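Dally-like, isoform A (Drosophila melanogaster, PDB 6XTZ) binds Wnt proteins and shields their palmitoleate lipid to enable signalling at a distance, probably as a cell-surface heparan sulfate proteoglycan of the glypican family. Local coordinates at residues A[56-61]-A[225-230]; A[215-220]-A[259-264]; A[231-236]-A[253-258]. The protein carries 5 engineered substitutions. One frame throughout, in Å; residues are numbered along the deposited sequence.

Interaction 1 of 3, residues A[56-61]-A[225-230]; sequences RMAMQS and DCTGAL
Leu230 presses one methyl branch onto Ser61, and this pair forms the tight end of the contact between helices 51-110 and 224-234. Leu230 CD2 sits 3.3 Å from the carbonyl oxygen Ser61 O, van der Waals touch of a methyl against a peptide group. The same CD2 lies 3.7 Å from Ser61 CB, with Leu230 CG behind it at 3.8 Å from that CB. Leu230 can deliver the methyl because CG stands anti to its own backbone N (chi1 -165°), which sends the branch across the gap.

Ser61 meets the leucine with carbon rather than oxygen: its hydroxyl lies beside its backbone N (chi1 -85°), and Ser61 OG makes a weak hydrogen bond to Gln234 OE1. Leu65 and Ile255 also touch Leu230, so the residue is buried among several helices.

The other end is looser. Ala58 CB and Thr227 CG2 approach only to 4.2 Å; the threonine turns its methyl to the alanine, and OG1 lies farther from it. Thr227 is partly exposed, so this end is the solvent side of the contact. Backbone spacing does not explain the difference, since Ala58 CA to Thr227 CA is 6.6 Å and Ser61 CA to Leu230 CA 6.7 Å.

Two pairs three residues apart on each helix, small residues on one side and close backbones, are the marks of compact helix-to-helix packing, here in the disulfide-rich N-terminal lobe of a glypican, where Cys226 of helix 224-234 is joined to Cys258 of helix 248-258.

Interaction 2 of 3, residues A[215-220]-A[259-264]; sequences KKVLNV and LHYQHE
Gln262, whose NE2 rests against a methyl of Val217, is held in its turn by a sound backbone bond, Gln262 N to Leu259 O, 3.1 Å. This bond belongs to the 259-264 backbone; on the other side Val220 N bonds Val217 O at 3.2 Å. Each segment is thus folded by its own backbone, and the meeting between them falls to side chains.

The Tyr261 ring is the centrepiece. Tyr261 CB points toward 215-220, and CG, standing between the backbone N and the carbonyl carbon (chi1 64°), a sterically costly rotamer, then sets the ring between Val220 and Gln262. Val220 CG1 lies over one face, 3.6 Å from the centroid of the Tyr261 ring and 16° off the normal, which is CH-pi geometry. The opposite face carries its sequence neighbour, Gln262 CG, 3.4 Å above the ring plane. Val217 comes instead at the edge, near that plane, with its CG1 4.0 Å from Tyr261 CE2. The same methyl is 3.8 Å from Gln262 NE2.

Beyond CG the glutamine runs extended past the ring to a weak bond, Gln262 NE2 to Tyr261 OH at 3.2 Å, bent to 122° at the hydrogen. Trp460 of helix 459-467 touches both Val217 and Gln262, and Gln515 of helix 513-538 touches Val220 and Tyr261. Were Tyr261 replaced by an alanine, Val220 CG1 would probably lose its aromatic face, and Gln262 both its ring cover and its weak hydroxyl partner.

With all four touching residues buried, and C-H groups meeting an aromatic ring on face and edge, the attraction across this contact probably rests mainly on dispersion and shape, with little directional polar chemistry.

Interaction 3 of 3, residues A[231-236]-A[253-258]; sequences TKMQHC and NVIKGC
Met233 and Val254 cross at an oblique angle, the stem of the methionine lying against one methyl of the valine. Val254 CG2 is 3.8 Å from Met233 CB and 3.9 Å from Met233 CG, so that methyl touches two successive carbons of the stem. The backbones are closest at this pair, with Met233 CA 7.3 Å from Val254 CA.

The methionine starts out with CG anti to its backbone N and then bends twice, at chi2 (-90°) and again at chi3 (-57°). These bends bring the terminal methyl round to the next residue of helix 248-258, where Met233 CE approaches Ile255 CD1 at 4.3 Å. The second touch is looser than the first: Ile255 meets the methionine only through the end of its side chain, whereas Val254 directs its CB at the other helix. Met233 therefore spans two neighbouring residues, stem on valine and methyl on isoleucine, all three buried. Tyr250 and Cys251 of helix 248-258 and the loop residue Pro246 also touch Met233, while Ala229 and Leu230 extend the cover of Val254 one turn back.

Helix 224-234 ends beside this packing. Thr231 O accepts two backbone N-H groups, His235 N at 2.9 Å and Cys236 N at 3.0 Å, the second showing that the chain leaves the regular alpha-helical bonding pattern.

A covalent bond fixes the chain just past the helix end, where Cys236 is joined to Cys40. Two short helices running in broadly opposite senses, with apolar side chains between them and a disulfide across the pair, fit the cysteine-rich N-terminal lobe of glypicans.

Overall arrangement
Interactions 2 and 3 are core contacts, every touching residue buried, whereas interaction 1 has one partly exposed edge at Thr227; none of their residues lines the palmitoleoyl pocket. Interactions 1 and 3 share helix 224-234, their centres about 8 Å apart and 32 and 29 Å from the chain centre, and the Cys226-Cys258 disulfide ties them. Interaction 2 lies more centrally, about 15 Å from the chain centre, at the ends of longer helices. Along the chain interaction 3 is nested inside the loop closed by interaction 2, yet their centres stand about 17 Å apart. Chemistry follows place: aliphatic carbons and a methionine methyl meet in the disulfide-rich lobe, whereas interaction 2 relies on an aromatic ring.

Interaction 1 of 3, residues A[56-61]-A[225-230]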
loop_
_atom_site.group_PDB
_atom_site.type_symbol
_atom_site.label_atom_id
_atom_site.label_comp_id
_atom_site.label_asym_id
_atom_site.label_seq_id
_atom_site.Cartn_x
_atom_site.Cartn_y
_atom_site.Cartn_z
ATOM N N ARG A 56 4.011 -7.193 -37.626
ATOM C CA ARG A 56 2.933 -7.922 -36.964
ATOM C C ARG A 56 3.396 -8.492 -35.628
ATOM O O ARG A 56 2.746 -8.298 -34.595
ATOM C CB ARG A 56 2.411 -9.037 -37.873
ATOM C CG ARG A 56 1.547 -10.060 -37.148
ATOM C CD ARG A 56 1.030 -11.143 -38.084
ATOM N NE ARG A 56 -0.191 -10.743 -38.778
ATOM C CZ ARG A 56 -0.232 -10.296 -40.028
ATOM N NH1 ARG A 56 0.885 -10.190 -40.735
ATOM N NH2 ARG A 56 -1.392 -9.958 -40.575
ATOM N N MET A 57 4.527 -9.200 -35.631
ATOM C CA MET A 57 5.057 -9.757 -34.395
ATOM C C MET A 57 5.499 -8.673 -33.420
ATOM O O MET A 57 5.513 -8.916 -32.208
ATOM C CB MET A 57 6.219 -10.701 -34.703
ATOM C CG MET A 57 5.844 -11.860 -35.615
ATOM S SD MET A 57 7.232 -12.954 -35.974
ATOM C CE MET A 57 8.327 -11.844 -36.852
ATOM N N ALA A 58 5.849 -7.484 -33.916
ATOM C CA ALA A 58 6.221 -6.392 -33.023
ATOM C C ALA A 58 5.018 -5.891 -32.238
ATOM O O ALA A 58 5.076 -5.758 -31.009
ATOM C CB ALA A 58 6.857 -5.250 -33.813
ATOM N N MET A 59 3.918 -5.598 -32.931
ATOM C CA MET A 59 2.722 -5.143 -32.237
ATOM C C MET A 59 2.116 -6.254 -31.388
ATOM O O MET A 59 1.449 -5.971 -30.388
ATOM C CB MET A 59 1.707 -4.607 -33.244
ATOM C CG MET A 59 2.253 -3.481 -34.112
ATOM S SD MET A 59 1.084 -2.884 -35.347
ATOM C CE MET A 59 0.817 -4.370 -36.309
ATOM N N GLN A 60 2.348 -7.515 -31.758
ATOM C CA GLN A 60 1.864 -8.626 -30.946
ATOM C C GLN A 60 2.594 -8.697 -29.610
ATOM O O GLN A 60 1.970 -8.924 -28.568
ATOM C CB GLN A 60 2.016 -9.940 -31.711
ATOM C CG GLN A 60 1.689 -11.178 -30.893
ATOM C CD GLN A 60 1.910 -12.462 -31.668
ATOM O OE1 GLN A 60 1.829 -12.484 -32.898
ATOM N NE2 GLN A 60 2.197 -13.542 -30.949
ATOM N N SER A 61 3.916 -8.502 -29.620
ATOM C CA SER A 61 4.684 -8.564 -28.379
ATOM C C SER A 61 4.332 -7.413 -27.446
ATOM O O SER A 61 4.245 -7.601 -26.226
ATOM C CB SER A 61 6.182 -8.555 -28.680
ATOM O OG SER A 61 6.651 -9.860 -28.952
ATOM N N ASP A 225 11.558 2.241 -27.571
ATOM C CA ASP A 225 12.763 1.478 -27.262
ATOM C C ASP A 225 12.428 0.108 -26.690
ATOM O O ASP A 225 13.187 -0.849 -26.885
ATOM C CB ASP A 225 13.653 2.254 -26.291
ATOM C CG ASP A 225 14.302 3.465 -26.937
ATOM O OD1 ASP A 225 14.062 3.703 -28.140
ATOM O OD2 ASP A 225 15.055 4.178 -26.243
ATOM N N CYS A 226 11.299 -0.009 -25.986
ATOM C CA CYS A 226 10.889 -1.309 -25.467
ATOM C C CYS A 226 10.469 -2.245 -26.591
ATOM O O CYS A 226 10.779 -3.441 -26.557
ATOM C CB CYS A 226 9.747 -1.147 -24.463
ATOM S SG CYS A 226 8.819 -2.672 -24.171
ATOM N N THR A 227 9.756 -1.719 -27.591
ATOM C CA THR A 227 9.294 -2.555 -28.694
ATOM C C THR A 227 10.461 -3.231 -29.402
ATOM O O THR A 227 10.395 -4.424 -29.717
ATOM C CB THR A 227 8.483 -1.718 -29.683
ATOM O OG1 THR A 227 7.426 -1.046 -28.989
ATOM C CG2 THR A 227 7.886 -2.604 -30.767
ATOM N N GLY A 228 11.547 -2.492 -29.640
ATOM C CA GLY A 228 12.683 -3.070 -30.340
ATOM C C GLY A 228 13.318 -4.221 -29.583
ATOM O O GLY A 228 13.537 -5.302 -30.137
ATOM N N ALA A 229 13.623 -4.004 -28.301
ATOM C CA ALA A 229 14.251 -5.052 -27.503
ATOM C C ALA A 229 13.313 -6.229 -27.278
ATOM O O ALA A 229 13.769 -7.372 -27.168
ATOM C CB ALA A 229 14.715 -4.484 -26.163
ATOM N N LEU A 230 12.005 -5.971 -27.212
ATOM C CA LEU A 230 11.044 -7.037 -26.950
ATOM C C LEU A 230 10.950 -8.003 -28.126
ATOM O O LEU A 230 10.863 -9.221 -27.932
ATOM C CB LEU A 230 9.677 -6.429 -26.637
ATOM C CG LEU A 230 8.612 -7.309 -25.989
ATOM C CD1 LEU A 230 9.101 -7.818 -24.644
ATOM C CD2 LEU A 230 7.322 -6.524 -25.828
#

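Interaction 2 of 3, residues A[215-220]-A[259-264]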
loop_
_atom_site.group_PDB
_atom_site.type_symbol
_atom_site.label_atom_id
_atom_site.label_comp_id
_atom_site.label_asym_id
_atom_site.label_seq_id
_atom_site.Cartn_x
_atom_site.Cartn_y
_atom_site.Cartn_z
ATOM N N LYS A 215 -3.193 1.562 -9.541
ATOM C CA LYS A 215 -4.079 1.648 -10.697
ATOM C C LYS A 215 -3.609 2.706 -11.688
ATOM O O LYS A 215 -3.766 2.528 -12.901
ATOM C CB LYS A 215 -5.506 1.940 -10.236
ATOM C CG LYS A 215 -6.552 1.854 -11.335
ATOM C CD LYS A 215 -7.953 2.038 -10.767
ATOM C CE LYS A 215 -9.014 1.937 -11.849
ATOM N NZ LYS A 215 -10.385 2.125 -11.297
ATOM N N LYS A 216 -3.030 3.804 -11.197
ATOM C CA LYS A 216 -2.554 4.861 -12.082
ATOM C C LYS A 216 -1.326 4.446 -12.886
ATOM O O LYS A 216 -1.059 5.047 -13.933
ATOM C CB LYS A 216 -2.241 6.121 -11.278
ATOM C CG LYS A 216 -3.459 6.821 -10.701
ATOM C CD LYS A 216 -4.246 7.533 -11.785
ATOM C CE LYS A 216 -5.387 8.347 -11.197
ATOM N NZ LYS A 216 -6.135 9.090 -12.249
ATOM N N VAL A 217 -0.573 3.445 -12.422
ATOM C CA VAL A 217 0.570 2.955 -13.185
ATOM C C VAL A 217 0.125 2.380 -14.523
ATOM O O VAL A 217 0.911 2.341 -15.476
ATOM C CB VAL A 217 1.357 1.920 -12.346
ATOM C CG1 VAL A 217 2.554 1.381 -13.114
ATOM C CG2 VAL A 217 1.818 2.545 -11.042
ATOM N N LEU A 218 -1.139 1.958 -14.628
ATOM C CA LEU A 218 -1.669 1.447 -15.886
ATOM C C LEU A 218 -1.680 2.500 -16.987
ATOM O O LEU A 218 -1.757 2.143 -18.167
ATOM C CB LEU A 218 -3.088 0.913 -15.679
ATOM C CG LEU A 218 -3.259 -0.275 -14.733
ATOM C CD1 LEU A 218 -4.733 -0.594 -14.541
ATOM C CD2 LEU A 218 -2.519 -1.482 -15.267
ATOM N N ASN A 219 -1.615 3.784 -16.631
ATOM C CA ASN A 219 -1.634 4.854 -17.620
ATOM C C ASN A 219 -0.314 5.008 -18.364
ATOM O O ASN A 219 -0.268 5.736 -19.362
ATOM C CB ASN A 219 -1.991 6.184 -16.952
ATOM C CG ASN A 219 -3.339 6.147 -16.260
ATOM O OD1 ASN A 219 -4.218 5.365 -16.624
ATOM N ND2 ASN A 219 -3.509 6.997 -15.252
ATOM N N VAL A 220 0.750 4.354 -17.912
ATOM C CA VAL A 220 2.068 4.500 -18.519
ATOM C C VAL A 220 2.201 3.484 -19.646
ATOM O O VAL A 220 2.182 2.271 -19.408
ATOM C CB VAL A 220 3.183 4.319 -17.479
ATOM C CG1 VAL A 220 4.535 4.659 -18.090
ATOM C CG2 VAL A 220 2.913 5.183 -16.256
ATOM N N LEU A 259 9.865 -2.260 -18.396
ATOM C CA LEU A 259 9.182 -1.796 -17.195
ATOM C C LEU A 259 10.117 -1.045 -16.252
ATOM O O LEU A 259 9.867 -0.992 -15.044
ATOM C CB LEU A 259 8.535 -2.974 -16.469
ATOM C CG LEU A 259 7.668 -3.910 -17.314
ATOM C CD1 LEU A 259 7.071 -5.005 -16.440
ATOM C CD2 LEU A 259 6.574 -3.135 -18.032
ATOM N N HIS A 260 11.192 -0.457 -16.782
ATOM C CA HIS A 260 12.169 0.206 -15.923
ATOM C C HIS A 260 11.626 1.481 -15.295
ATOM O O HIS A 260 12.175 1.940 -14.289
ATOM C CB HIS A 260 13.444 0.518 -16.706
ATOM C CG HIS A 260 14.574 0.994 -15.847
ATOM N ND1 HIS A 260 15.098 0.235 -14.822
ATOM C CD2 HIS A 260 15.271 2.154 -15.851
ATOM C CE1 HIS A 260 16.074 0.906 -14.237
ATOM N NE2 HIS A 260 16.199 2.073 -14.841
ATOM N N TYR A 261 10.562 2.060 -15.856
ATOM C CA TYR A 261 9.941 3.225 -15.238
ATOM C C TYR A 261 9.355 2.911 -13.867
ATOM O O TYR A 261 8.965 3.840 -13.151
ATOM C CB TYR A 261 8.855 3.794 -16.155
ATOM C CG TYR A 261 7.680 2.869 -16.393
ATOM C CD1 TYR A 261 7.697 1.941 -17.428
ATOM C CD2 TYR A 261 6.546 2.933 -15.592
ATOM C CE1 TYR A 261 6.623 1.097 -17.651
ATOM C CE2 TYR A 261 5.470 2.094 -15.808
ATOM C CZ TYR A 261 5.512 1.179 -16.836
ATOM O OH TYR A 261 4.439 0.345 -17.049
ATOM N N GLN A 262 9.287 1.636 -13.489
ATOM C CA GLN A 262 8.781 1.207 -12.196
ATOM C C GLN A 262 9.892 0.962 -11.181
ATOM O O GLN A 262 9.628 0.377 -10.126
ATOM C CB GLN A 262 7.949 -0.066 -12.357
ATOM C CG GLN A 262 6.788 0.062 -13.320
ATOM C CD GLN A 262 6.154 -1.277 -13.643
ATOM O OE1 GLN A 262 6.680 -2.328 -13.285
ATOM N NE2 GLN A 262 5.018 -1.243 -14.326
ATOM N N HIS A 263 11.121 1.395 -11.473
ATOM C CA HIS A 263 12.257 1.038 -10.625
ATOM C C HIS A 263 12.130 1.652 -9.237
ATOM O O HIS A 263 12.128 0.937 -8.228
ATOM C CB HIS A 263 13.568 1.467 -11.285
ATOM C CG HIS A 263 14.787 0.980 -10.565
ATOM N ND1 HIS A 263 15.261 -0.309 -10.694
ATOM C CD2 HIS A 263 15.620 1.603 -9.698
ATOM C CE1 HIS A 263 16.339 -0.455 -9.945
ATOM N NE2 HIS A 263 16.577 0.689 -9.329
ATOM N N GLU A 264 12.059 2.987 -9.173
ATOM C CA GLU A 264 11.863 3.670 -7.898
ATOM C C GLU A 264 10.568 3.227 -7.236
ATOM O O GLU A 264 10.526 2.999 -6.021
ATOM C CB GLU A 264 11.850 5.185 -8.109
ATOM C CG GLU A 264 13.205 5.821 -8.352
ATOM C CD GLU A 264 13.087 7.262 -8.814
ATOM O OE1 GLU A 264 12.774 7.480 -10.004
ATOM O OE2 GLU A 264 13.291 8.175 -7.985
#

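Interaction 3 of 3, residues A[231-236]-A[253-258]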
loop_
_atom_site.group_PDB
_atom_site.type_symbol
_atom_site.label_atom_id
_atom_site.label_comp_id
_atom_site.label_asym_id
_atom_site.label_seq_id
_atom_site.Cartn_x
_atom_site.Cartn_y
_atom_site.Cartn_z
ATOM N N THR A 231 10.970 -7.479 -29.351
ATOM C CA THR A 231 10.841 -8.334 -30.526
ATOM C C THR A 231 12.127 -9.095 -30.812
ATOM O O THR A 231 12.081 -10.261 -31.221
ATOM C CB THR A 231 10.443 -7.495 -31.735
ATOM O OG1 THR A 231 11.501 -6.584 -32.042
ATOM C CG2 THR A 231 9.206 -6.707 -31.415
ATOM N N LYS A 232 13.282 -8.452 -30.613
ATOM C CA LYS A 232 14.551 -9.156 -30.756
ATOM C C LYS A 232 14.646 -10.324 -29.786
ATOM O O LYS A 232 15.248 -11.355 -30.109
ATOM C CB LYS A 232 15.716 -8.186 -30.547
ATOM C CG LYS A 232 17.089 -8.787 -30.804
ATOM C CD LYS A 232 18.190 -7.774 -30.527
ATOM C CE LYS A 232 19.566 -8.378 -30.739
ATOM N NZ LYS A 232 20.653 -7.407 -30.437
ATOM N N MET A 233 14.039 -10.190 -28.606
ATOM C CA MET A 233 14.093 -11.250 -27.608
ATOM C C MET A 233 13.107 -12.366 -27.928
ATOM O O MET A 233 13.460 -13.549 -27.869
ATOM C CB MET A 233 13.819 -10.669 -26.217
ATOM C CG MET A 233 13.888 -11.670 -25.073
ATOM S SD MET A 233 12.315 -12.474 -24.714
ATOM C CE MET A 233 11.270 -11.054 -24.391
ATOM N N GLN A 234 11.872 -12.012 -28.281
ATOM C CA GLN A 234 10.801 -12.999 -28.335
ATOM C C GLN A 234 10.600 -13.602 -29.724
ATOM O O GLN A 234 10.278 -14.791 -29.835
ATOM C CB GLN A 234 9.490 -12.368 -27.849
ATOM C CG GLN A 234 8.300 -13.319 -27.836
ATOM C CD GLN A 234 7.039 -12.685 -27.280
ATOM O OE1 GLN A 234 7.076 -11.591 -26.716
ATOM N NE2 GLN A 234 5.913 -13.371 -27.440
ATOM N N HIS A 235 10.784 -12.821 -30.788
ATOM C CA HIS A 235 10.419 -13.270 -32.128
ATOM C C HIS A 235 11.582 -13.411 -33.098
ATOM O O HIS A 235 11.510 -14.256 -33.994
ATOM C CB HIS A 235 9.387 -12.313 -32.749
ATOM C CG HIS A 235 8.088 -12.261 -32.009
ATOM N ND1 HIS A 235 7.281 -13.366 -31.839
ATOM C CD2 HIS A 235 7.454 -11.234 -31.394
ATOM C CE1 HIS A 235 6.207 -13.022 -31.151
ATOM N NE2 HIS A 235 6.288 -11.735 -30.867
ATOM N N CYS A 236 12.645 -12.616 -32.957
ATOM C CA CYS A 236 13.697 -12.602 -33.968
ATOM C C CYS A 236 14.485 -13.903 -34.040
ATOM O O CYS A 236 15.228 -14.099 -35.009
ATOM C CB CYS A 236 14.653 -11.436 -33.718
ATOM S SG CYS A 236 13.922 -9.818 -34.043
ATOM N N ASN A 253 15.876 -9.514 -18.461
ATOM C CA ASN A 253 16.529 -8.226 -18.673
ATOM C C ASN A 253 15.741 -7.345 -19.632
ATOM O O ASN A 253 15.718 -6.120 -19.471
ATOM C CB ASN A 253 17.950 -8.435 -19.194
ATOM C CG ASN A 253 18.908 -8.870 -18.107
ATOM O OD1 ASN A 253 18.735 -8.522 -16.939
ATOM N ND2 ASN A 253 19.928 -9.630 -18.485
ATOM N N VAL A 254 15.090 -7.942 -20.631
ATOM C CA VAL A 254 14.318 -7.155 -21.587
ATOM C C VAL A 254 13.065 -6.593 -20.926
ATOM O O VAL A 254 12.758 -5.402 -21.054
ATOM C CB VAL A 254 13.978 -7.999 -22.829
ATOM C CG1 VAL A 254 13.050 -7.229 -23.758
ATOM C CG2 VAL A 254 15.251 -8.396 -23.558
ATOM N N ILE A 255 12.325 -7.439 -20.207
ATOM C CA ILE A 255 11.111 -6.969 -19.546
ATOM C C ILE A 255 11.451 -5.944 -18.470
ATOM O O ILE A 255 10.720 -4.966 -18.276
ATOM C CB ILE A 255 10.312 -8.151 -18.971
ATOM C CG1 ILE A 255 10.140 -9.245 -20.026
ATOM C CG2 ILE A 255 8.947 -7.679 -18.493
ATOM C CD1 ILE A 255 9.319 -8.819 -21.217
ATOM N N LYS A 256 12.563 -6.146 -17.757
ATOM C CA LYS A 256 12.994 -5.160 -16.768
ATOM C C LYS A 256 13.231 -3.800 -17.414
ATOM O O LYS A 256 12.916 -2.762 -16.822
ATOM C CB LYS A 256 14.258 -5.636 -16.052
ATOM C CG LYS A 256 14.005 -6.603 -14.908
ATOM C CD LYS A 256 15.247 -6.760 -14.045
ATOM C CE LYS A 256 14.940 -7.505 -12.757
ATOM N NZ LYS A 256 16.096 -7.483 -11.821
ATOM N N GLY A 257 13.783 -3.787 -18.628
ATOM C CA GLY A 257 13.982 -2.524 -19.318
ATOM C C GLY A 257 12.682 -1.920 -19.812
ATOM O O GLY A 257 12.474 -0.709 -19.712
ATOM N N CYS A 258 11.794 -2.755 -20.357
ATOM C CA CYS A 258 10.476 -2.276 -20.758
ATOM C C CYS A 258 9.728 -1.664 -19.581
ATOM O O CYS A 258 9.035 -0.652 -19.732
ATOM C CB CYS A 258 9.665 -3.419 -21.369
ATOM S SG CYS A 258 10.088 -3.825 -23.081
#